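PDB 5ZRD: tyrosinase from Burkholderia thailandensis, which catalyses, as a dicopper enzyme, the hydroxylation of monophenols to catechols and probably their further oxidation to o-quinones. Local coordinates for residues I437-T450 / D497-R510. Residues are numbered along the deposited sequence; the frame is centred on the assembly and turned at random.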
ATOM      1  N   ILE A 437      -2.303 -21.686  -9.744  1.00 94.76           N
ATOM      2  CA  ILE A 437      -1.603 -22.365 -10.845  1.00 87.74           C
ATOM      3  C   ILE A 437      -0.584 -21.432 -11.543  1.00 74.59           C
ATOM      4  O   ILE A 437      -0.779 -20.226 -11.725  1.00 80.98           O
ATOM      5  CB  ILE A 437      -2.651 -22.957 -11.813  1.00 89.00           C
ATOM      6  CG1 ILE A 437      -2.014 -23.770 -12.946  1.00 85.68           C
ATOM      7  CG2 ILE A 437      -3.586 -21.871 -12.339  1.00 94.19           C
ATOM      8  CD1 ILE A 437      -1.529 -25.148 -12.535  1.00 90.17           C
ATOM      9  N   GLN A 438       0.509 -22.060 -11.953  1.00 51.51           N
ATOM     10  CA  GLN A 438       1.634 -21.475 -12.617  1.00 42.78           C
ATOM     11  C   GLN A 438       1.600 -21.946 -14.082  1.00 39.86           C
ATOM     12  O   GLN A 438       1.777 -23.142 -14.361  1.00 37.85           O
ATOM     13  CB  GLN A 438       2.864 -21.948 -11.815  1.00 44.05           C
ATOM     14  CG  GLN A 438       4.181 -21.192 -11.992  1.00 39.67           C
ATOM     15  CD  GLN A 438       4.089 -19.695 -11.846  1.00 37.48           C
ATOM     16  OE1 GLN A 438       3.572 -19.009 -12.730  1.00 35.85           O
ATOM     17  NE2 GLN A 438       4.615 -19.175 -10.750  1.00 30.71           N
ATOM     18  N   GLY A 439       1.314 -21.062 -15.036  1.00 30.94           N
ATOM     19  CA  GLY A 439       1.437 -21.419 -16.446  1.00 29.50           C
ATOM     20  C   GLY A 439       0.196 -22.086 -17.049  1.00 30.15           C
ATOM     21  O   GLY A 439      -0.793 -22.343 -16.377  1.00 27.55           O
ATOM     22  N   SER A 440       0.295 -22.423 -18.330  1.00 28.74           N
ATOM     23  CA  SER A 440      -0.812 -22.992 -19.111  1.00 30.88           C
ATOM     24  C   SER A 440      -1.075 -24.434 -18.675  1.00 31.08           C
ATOM     25  O   SER A 440      -0.207 -25.038 -18.023  1.00 33.56           O
ATOM     26  CB  SER A 440      -0.505 -22.928 -20.592  1.00 30.94           C
ATOM     27  OG  SER A 440      -0.276 -21.583 -21.017  1.00 30.20           O
ATOM     28  N   PHE A 441      -2.264 -24.962 -19.003  1.00 30.03           N
ATOM     29  CA  PHE A 441      -2.627 -26.345 -18.645  1.00 29.30           C
ATOM     30  C   PHE A 441      -3.764 -26.866 -19.529  1.00 28.91           C
ATOM     31  O   PHE A 441      -4.490 -26.118 -20.163  1.00 26.54           O
ATOM     32  CB  PHE A 441      -2.932 -26.505 -17.152  1.00 29.60           C
ATOM     33  CG  PHE A 441      -4.144 -25.810 -16.607  1.00 28.56           C
ATOM     34  CD1 PHE A 441      -4.084 -24.492 -16.204  1.00 31.65           C
ATOM     35  CD2 PHE A 441      -5.333 -26.487 -16.429  1.00 33.90           C
ATOM     36  CE1 PHE A 441      -5.208 -23.842 -15.700  1.00 33.11           C
ATOM     37  CE2 PHE A 441      -6.457 -25.843 -15.924  1.00 32.68           C
ATOM     38  CZ  PHE A 441      -6.390 -24.526 -15.544  1.00 33.27           C
ATOM     39  N   ILE A 442      -3.838 -28.197 -19.604  1.00 31.64           N
ATOM     40  CA  ILE A 442      -4.820 -28.884 -20.401  1.00 31.77           C
ATOM     41  C   ILE A 442      -5.645 -29.781 -19.480  1.00 34.75           C
ATOM     42  O   ILE A 442      -5.101 -30.373 -18.562  1.00 30.00           O
ATOM     43  CB  ILE A 442      -4.176 -29.717 -21.513  1.00 36.29           C
ATOM     44  CG1 ILE A 442      -3.187 -28.897 -22.350  1.00 37.17           C
ATOM     45  CG2 ILE A 442      -5.272 -30.354 -22.358  1.00 35.25           C
ATOM     46  CD1 ILE A 442      -2.293 -29.740 -23.233  1.00 38.45           C
ATOM     47  N   MET A 443      -6.965 -29.795 -19.720  1.00 37.28           N
ATOM     48  CA  MET A 443      -7.891 -30.724 -19.102  1.00 37.13           C
ATOM     49  C   MET A 443      -8.320 -31.712 -20.192  1.00 39.08           C
ATOM     50  O   MET A 443      -8.692 -31.276 -21.273  1.00 40.73           O
ATOM     51  CB  MET A 443      -9.122 -30.008 -18.542  1.00 34.21           C
ATOM     52  CG  MET A 443      -8.795 -29.060 -17.452  1.00 35.95           C
ATOM     53  SD  MET A 443     -10.218 -28.103 -16.861  1.00 42.08           S
ATOM     54  CE  MET A 443     -11.319 -29.440 -16.402  1.00 46.01           C
ATOM     55  N   LYS A 444      -8.188 -33.011 -19.919  1.00 36.05           N
ATOM     56  CA  LYS A 444      -8.595 -34.085 -20.829  1.00 36.25           C
ATOM     57  C   LYS A 444      -9.648 -34.917 -20.098  1.00 37.64           C
ATOM     58  O   LYS A 444      -9.437 -35.272 -18.949  1.00 40.89           O
ATOM     59  CB  LYS A 444      -7.388 -34.937 -21.221  1.00 39.04           C
ATOM     60  CG  LYS A 444      -6.500 -34.340 -22.300  1.00 41.27           C
ATOM     61  CD  LYS A 444      -5.409 -35.271 -22.731  1.00 43.14           C
ATOM     62  CE  LYS A 444      -5.701 -35.939 -24.055  1.00 49.51           C
ATOM     63  NZ  LYS A 444      -4.583 -36.812 -24.484  1.00 52.34           N
ATOM     64  N   ALA A 445     -10.815 -35.125 -20.691  1.00 38.38           N
ATOM     65  CA  ALA A 445     -11.906 -35.779 -19.961  1.00 35.18           C
ATOM     66  C   ALA A 445     -12.103 -37.194 -20.507  1.00 35.75           C
ATOM     67  O   ALA A 445     -12.007 -37.411 -21.710  1.00 38.89           O
ATOM     68  CB  ALA A 445     -13.170 -34.960 -20.043  1.00 35.48           C
ATOM     69  N   TYR A 446     -12.367 -38.133 -19.599  1.00 39.43           N
ATOM     70  CA  TYR A 446     -12.599 -39.536 -19.925  1.00 38.98           C
ATOM     71  C   TYR A 446     -13.844 -40.065 -19.200  1.00 36.40           C
ATOM     72  O   TYR A 446     -14.188 -39.662 -18.082  1.00 35.59           O
ATOM     73  CB  TYR A 446     -11.393 -40.395 -19.534  1.00 38.95           C
ATOM     74  CG  TYR A 446     -10.134 -40.018 -20.253  1.00 39.61           C
ATOM     75  CD1 TYR A 446      -9.813 -40.564 -21.480  1.00 45.30           C
ATOM     76  CD2 TYR A 446      -9.288 -39.055 -19.740  1.00 45.35           C
ATOM     77  CE1 TYR A 446      -8.658 -40.201 -22.163  1.00 46.92           C
ATOM     78  CE2 TYR A 446      -8.132 -38.674 -20.408  1.00 44.79           C
ATOM     79  CZ  TYR A 446      -7.812 -39.246 -21.625  1.00 43.26           C
ATOM     80  OH  TYR A 446      -6.680 -38.862 -22.286  1.00 47.72           O
ATOM     81  N   ALA A 447     -14.496 -41.015 -19.843  1.00 37.70           N
ATOM     82  CA  ALA A 447     -15.555 -41.804 -19.198  1.00 40.66           C
ATOM     83  C   ALA A 447     -15.193 -43.301 -19.304  1.00 42.93           C
ATOM     84  O   ALA A 447     -14.819 -43.817 -20.387  1.00 36.30           O
ATOM     85  CB  ALA A 447     -16.902 -41.483 -19.824  1.00 37.50           C
ATOM     86  N   SER A 448     -15.245 -43.997 -18.184  1.00 42.51           N
ATOM     87  CA  SER A 448     -15.043 -45.439 -18.254  1.00 49.67           C
ATOM     88  C   SER A 448     -16.290 -46.175 -17.732  1.00 51.28           C
ATOM     89  O   SER A 448     -16.928 -45.748 -16.739  1.00 42.08           O
ATOM     90  CB  SER A 448     -13.798 -45.857 -17.534  1.00 45.55           C
ATOM     91  OG  SER A 448     -13.931 -45.588 -16.160  1.00 48.30           O
ATOM     92  N   VAL A 449     -16.647 -47.239 -18.467  1.00 47.07           N
ATOM     93  CA  VAL A 449     -17.762 -48.092 -18.109  1.00 52.41           C
ATOM     94  C   VAL A 449     -17.285 -49.551 -18.060  1.00 54.91           C
ATOM     95  O   VAL A 449     -16.675 -50.079 -18.987  1.00 51.35           O
ATOM     96  CB  VAL A 449     -19.005 -47.881 -19.004  1.00 54.79           C
ATOM     97  CG1 VAL A 449     -18.767 -46.962 -20.191  1.00 54.92           C
ATOM     98  CG2 VAL A 449     -19.649 -49.185 -19.436  1.00 53.49           C
ATOM     99  N   THR A 450     -17.572 -50.154 -16.917  1.00 59.59           N
ATOM    100  CA  THR A 450     -17.291 -51.528 -16.598  1.00 62.07           C
ATOM    101  C   THR A 450     -18.578 -52.336 -16.797  1.00 64.46           C
ATOM    102  O   THR A 450     -19.501 -52.194 -16.011  1.00 57.38           O
ATOM    103  CB  THR A 450     -16.782 -51.603 -15.157  1.00 66.51           C
ATOM    104  OG1 THR A 450     -15.680 -50.704 -15.068  1.00 68.25           O
ATOM    105  CG2 THR A 450     -16.342 -52.984 -14.731  1.00 75.58           C
ATOM    106  N   ASP A 497     -25.126 -45.772 -22.192  1.00 36.67           N
ATOM    107  CA  ASP A 497     -23.970 -45.970 -21.323  1.00 36.09           C
ATOM    108  C   ASP A 497     -23.666 -44.785 -20.378  1.00 36.87           C
ATOM    109  O   ASP A 497     -22.903 -44.948 -19.417  1.00 37.37           O
ATOM    110  CB  ASP A 497     -22.717 -46.229 -22.149  1.00 46.31           C
ATOM    111  CG  ASP A 497     -22.505 -47.712 -22.536  1.00 49.41           C
ATOM    112  OD1 ASP A 497     -23.252 -48.623 -22.141  1.00 44.39           O
ATOM    113  OD2 ASP A 497     -21.509 -47.927 -23.254  1.00 57.23           O
ATOM    114  N   VAL A 498     -24.261 -43.609 -20.608  1.00 36.71           N
ATOM    115  CA  VAL A 498     -23.933 -42.425 -19.787  1.00 35.33           C
ATOM    116  C   VAL A 498     -24.164 -42.705 -18.307  1.00 34.67           C
ATOM    117  O   VAL A 498     -23.270 -42.430 -17.513  1.00 34.88           O
ATOM    118  CB  VAL A 498     -24.689 -41.161 -20.227  1.00 34.96           C
ATOM    119  CG1 VAL A 498     -24.596 -40.058 -19.185  1.00 34.48           C
ATOM    120  CG2 VAL A 498     -24.141 -40.673 -21.562  1.00 36.63           C
ATOM    121  N   PRO A 499     -25.324 -43.271 -17.932  1.00 37.56           N
ATOM    122  CA  PRO A 499     -25.538 -43.487 -16.501  1.00 36.02           C
ATOM    123  C   PRO A 499     -24.559 -44.475 -15.852  1.00 36.57           C
ATOM    124  O   PRO A 499     -24.428 -44.451 -14.663  1.00 39.79           O
ATOM    125  CB  PRO A 499     -26.939 -44.056 -16.372  1.00 37.15           C
ATOM    126  CG  PRO A 499     -27.604 -43.611 -17.643  1.00 38.89           C
ATOM    127  CD  PRO A 499     -26.515 -43.665 -18.685  1.00 36.67           C
ATOM    128  N   LYS A 500     -23.862 -45.293 -16.612  1.00 35.22           N
ATOM    129  CA  LYS A 500     -22.963 -46.254 -16.012  1.00 40.10           C
ATOM    130  C   LYS A 500     -21.521 -45.721 -15.978  1.00 44.46           C
ATOM    131  O   LYS A 500     -20.599 -46.474 -15.639  1.00 43.00           O
ATOM    132  CB  LYS A 500     -22.929 -47.533 -16.842  1.00 38.94           C
ATOM    133  CG  LYS A 500     -24.279 -48.115 -17.220  1.00 40.17           C
ATOM    134  CD  LYS A 500     -24.077 -49.359 -18.041  1.00 42.31           C
ATOM    135  CE  LYS A 500     -25.334 -49.922 -18.655  1.00 44.39           C
ATOM    136  NZ  LYS A 500     -24.995 -50.585 -19.935  1.00 48.38           N
ATOM    137  N   ALA A 501     -21.311 -44.453 -16.335  1.00 40.51           N
ATOM    138  CA  ALA A 501     -19.950 -43.942 -16.591  1.00 41.83           C
ATOM    139  C   ALA A 501     -19.329 -43.394 -15.308  1.00 41.01           C
ATOM    140  O   ALA A 501     -20.026 -42.801 -14.459  1.00 38.45           O
ATOM    141  CB  ALA A 501     -19.979 -42.883 -17.664  1.00 42.01           C
ATOM    142  N   LYS A 502     -18.036 -43.696 -15.152  1.00 43.07           N
ATOM    143  CA  LYS A 502     -17.211 -43.067 -14.127  1.00 48.27           C
ATOM    144  C   LYS A 502     -16.291 -42.091 -14.859  1.00 43.04           C
ATOM    145  O   LYS A 502     -15.588 -42.475 -15.790  1.00 36.19           O
ATOM    146  CB  LYS A 502     -16.462 -44.108 -13.292  1.00 59.17           C
ATOM    147  CG  LYS A 502     -17.356 -44.982 -12.404  1.00 74.38           C
ATOM    148  CD  LYS A 502     -16.971 -46.475 -12.396  1.00 85.97           C
ATOM    149  CE  LYS A 502     -17.498 -47.268 -13.585  1.00 84.27           C
ATOM    150  NZ  LYS A 502     -16.417 -47.976 -14.322  1.00 79.01           N
ATOM    151  N   PHE A 503     -16.425 -40.821 -14.504  1.00 38.34           N
ATOM    152  CA  PHE A 503     -15.733 -39.757 -15.200  1.00 39.49           C
ATOM    153  C   PHE A 503     -14.435 -39.414 -14.464  1.00 37.91           C
ATOM    154  O   PHE A 503     -14.363 -39.488 -13.258  1.00 40.05           O
ATOM    155  CB  PHE A 503     -16.615 -38.510 -15.336  1.00 34.87           C
ATOM    156  CG  PHE A 503     -17.891 -38.737 -16.089  1.00 33.75           C
ATOM    157  CD1 PHE A 503     -17.866 -38.985 -17.451  1.00 31.53           C
ATOM    158  CD2 PHE A 503     -19.112 -38.693 -15.430  1.00 33.52           C
ATOM    159  CE1 PHE A 503     -19.041 -39.197 -18.140  1.00 31.50           C
ATOM    160  CE2 PHE A 503     -20.290 -38.909 -16.120  1.00 34.09           C
ATOM    161  CZ  PHE A 503     -20.253 -39.157 -17.476  1.00 35.90           C
ATOM    162  N   ARG A 504     -13.440 -38.967 -15.226  1.00 39.19           N
ATOM    163  CA  ARG A 504     -12.240 -38.388 -14.643  1.00 41.68           C
ATOM    164  C   ARG A 504     -11.686 -37.322 -15.600  1.00 40.93           C
ATOM    165  O   ARG A 504     -11.950 -37.354 -16.798  1.00 35.21           O
ATOM    166  CB  ARG A 504     -11.209 -39.494 -14.380  1.00 38.39           C
ATOM    167  CG  ARG A 504     -10.664 -40.093 -15.663  1.00 42.12           C
ATOM    168  CD  ARG A 504      -9.871 -41.366 -15.435  1.00 48.07           C
ATOM    169  NE  ARG A 504      -8.468 -41.102 -15.649  1.00 46.61           N
ATOM    170  CZ  ARG A 504      -7.840 -41.277 -16.803  1.00 48.05           C
ATOM    171  NH1 ARG A 504      -6.640 -40.747 -16.980  1.00 53.72           N
ATOM    172  NH2 ARG A 504      -8.419 -41.969 -17.769  1.00 45.39           N
ATOM    173  N   VAL A 505     -10.878 -36.411 -15.064  1.00 46.12           N
ATOM    174  CA  VAL A 505     -10.145 -35.465 -15.886  1.00 46.92           C
ATOM    175  C   VAL A 505      -8.655 -35.672 -15.612  1.00 41.48           C
ATOM    176  O   VAL A 505      -8.267 -35.764 -14.495  1.00 39.27           O
ATOM    177  CB  VAL A 505     -10.541 -34.006 -15.593  1.00 49.34           C
ATOM    178  CG1 VAL A 505     -11.969 -33.711 -15.983  1.00 52.95           C
ATOM    179  CG2 VAL A 505     -10.309 -33.642 -14.138  1.00 56.58           C
ATOM    180  N   GLU A 506      -7.860 -35.715 -16.656  1.00 40.04           N
ATOM    181  CA  GLU A 506      -6.402 -35.708 -16.602  1.00 43.02           C
ATOM    182  C   GLU A 506      -5.971 -34.250 -16.812  1.00 44.91           C
ATOM    183  O   GLU A 506      -6.336 -33.639 -17.825  1.00 47.73           O
ATOM    184  CB  GLU A 506      -5.865 -36.645 -17.697  1.00 46.34           C
ATOM    185  CG  GLU A 506      -4.371 -36.559 -17.990  1.00 53.35           C
ATOM    186  CD  GLU A 506      -3.886 -37.171 -19.309  1.00 56.90           C
ATOM    187  OE1 GLU A 506      -4.746 -37.565 -20.144  1.00 60.53           O
ATOM    188  OE2 GLU A 506      -2.635 -37.231 -19.518  1.00 58.50           O
ATOM    189  N   PHE A 507      -5.258 -33.680 -15.842  1.00 42.83           N
ATOM    190  CA  PHE A 507      -4.597 -32.392 -16.026  1.00 39.40           C
ATOM    191  C   PHE A 507      -3.187 -32.583 -16.582  1.00 41.35           C
ATOM    192  O   PHE A 507      -2.434 -33.449 -16.125  1.00 46.88           O
ATOM    193  CB  PHE A 507      -4.515 -31.627 -14.714  1.00 37.48           C
ATOM    194  CG  PHE A 507      -5.845 -31.136 -14.236  1.00 40.46           C
ATOM    195  CD1 PHE A 507      -6.628 -31.921 -13.417  1.00 43.17           C
ATOM    196  CD2 PHE A 507      -6.319 -29.895 -14.628  1.00 44.25           C
ATOM    197  CE1 PHE A 507      -7.860 -31.457 -12.984  1.00 45.62           C
ATOM    198  CE2 PHE A 507      -7.549 -29.431 -14.189  1.00 44.02           C
ATOM    199  CZ  PHE A 507      -8.316 -30.213 -13.365  1.00 41.65           C
ATOM    200  N   ILE A 508      -2.845 -31.796 -17.587  1.00 36.65           N
ATOM    201  CA  ILE A 508      -1.477 -31.725 -18.031  1.00 39.77           C
ATOM    202  C   ILE A 508      -1.001 -30.291 -17.786  1.00 39.74           C
ATOM    203  O   ILE A 508      -1.559 -29.357 -18.371  1.00 37.25           O
ATOM    204  CB  ILE A 508      -1.356 -32.137 -19.509  1.00 43.40           C
ATOM    205  CG1 ILE A 508      -1.951 -33.527 -19.768  1.00 47.84           C
ATOM    206  CG2 ILE A 508       0.090 -32.045 -19.969  1.00 42.74           C
ATOM    207  CD1 ILE A 508      -2.075 -33.866 -21.246  1.00 52.84           C
ATOM    208  N   HIS A 509       0.006 -30.125 -16.938  1.00 35.27           N
ATOM    209  CA  HIS A 509       0.321 -28.807 -16.440  1.00 40.17           C
ATOM    210  C   HIS A 509       1.838 -28.599 -16.388  1.00 38.26           C
ATOM    211  O   HIS A 509       2.617 -29.515 -16.605  1.00 34.38           O
ATOM    212  CB  HIS A 509      -0.342 -28.606 -15.091  1.00 41.23           C
ATOM    213  CG  HIS A 509       0.063 -29.638 -14.116  1.00 46.39           C
ATOM    214  ND1 HIS A 509       1.124 -29.447 -13.264  1.00 53.73           N
ATOM    215  CD2 HIS A 509      -0.402 -30.887 -13.894  1.00 50.66           C
ATOM    216  CE1 HIS A 509       1.276 -30.528 -12.520  1.00 58.39           C
ATOM    217  NE2 HIS A 509       0.354 -31.434 -12.891  1.00 51.18           N
ATOM    218  N   ARG A 510       2.243 -27.369 -16.127  1.00 36.00           N
ATOM    219  CA  ARG A 510       3.676 -27.044 -16.046  1.00 38.19           C
ATOM    220  C   ARG A 510       4.285 -27.517 -14.713  1.00 40.88           C
ATOM    221  O   ARG A 510       5.508 -27.688 -14.600  1.00 44.95           O
ATOM    222  CB  ARG A 510       3.859 -25.541 -16.203  1.00 31.34           C
ATOM    223  CG  ARG A 510       3.313 -24.976 -17.508  1.00 29.00           C
ATOM    224  CD  ARG A 510       4.037 -25.549 -18.687  1.00 28.97           C
ATOM    225  NE  ARG A 510       4.048 -24.697 -19.873  1.00 27.67           N
ATOM    226  CZ  ARG A 510       4.663 -25.034 -20.990  1.00 28.35           C
ATOM    227  NH1 ARG A 510       5.118 -26.272 -21.122  1.00 28.70           N
ATOM    228  NH2 ARG A 510       4.844 -24.144 -21.949  1.00 27.62           N
TER
HETATM  229  O   HOH W   1       0.478 -25.210 -15.466  1.00 32.52           O
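Strands 441-450 and 502-509 run antiparallel at the middle of a four-stranded mixed sheet, their axes 4.5 Å apart and their directions 156° from each other. I442 with I508, K444 with E506, Y446 with R504 and S448 with K502 form successive hydrogen-bonded pairs, each closed by two backbone bonds. Their side chains share one face of the sheet. There the guanidinium of R504 lies flat over the Y446 ring, the planes 11° apart, with NH2 3.6 Å from Y446 CG; the same NH2 forms a salt bridge with E458, and NH1 bonds to the carbonyl of D292, fixing the rotation of the group. E506 reaches out with CG anti to its backbone N (chi1 168°), bringing OE1 to the ring edge, 3.2 Å from Y446 OH; that hydroxyl is also hydrogen-bonded with the carbonyl of G291, so its one proton has two acceptors in reach. K444 runs beside E506, but its NZ bonds to the carbonyl of Y289. On the other face M443 CG packs 3.5 Å from F507 CE2, with SD in an oblique Met-aromatic contact, and F441 CD2 approaches the F507 ring at its edge. Near the dicopper centre, where S440 lies about 7 Å from the copper ligand H281 between side chains, a water joins the flanking loops, 2.9 Å from R510 N and 2.7 Å from S440 O. At the distal end K502 bends past S448 O, and its NZ donates to T450 OG1 at 2.9 Å.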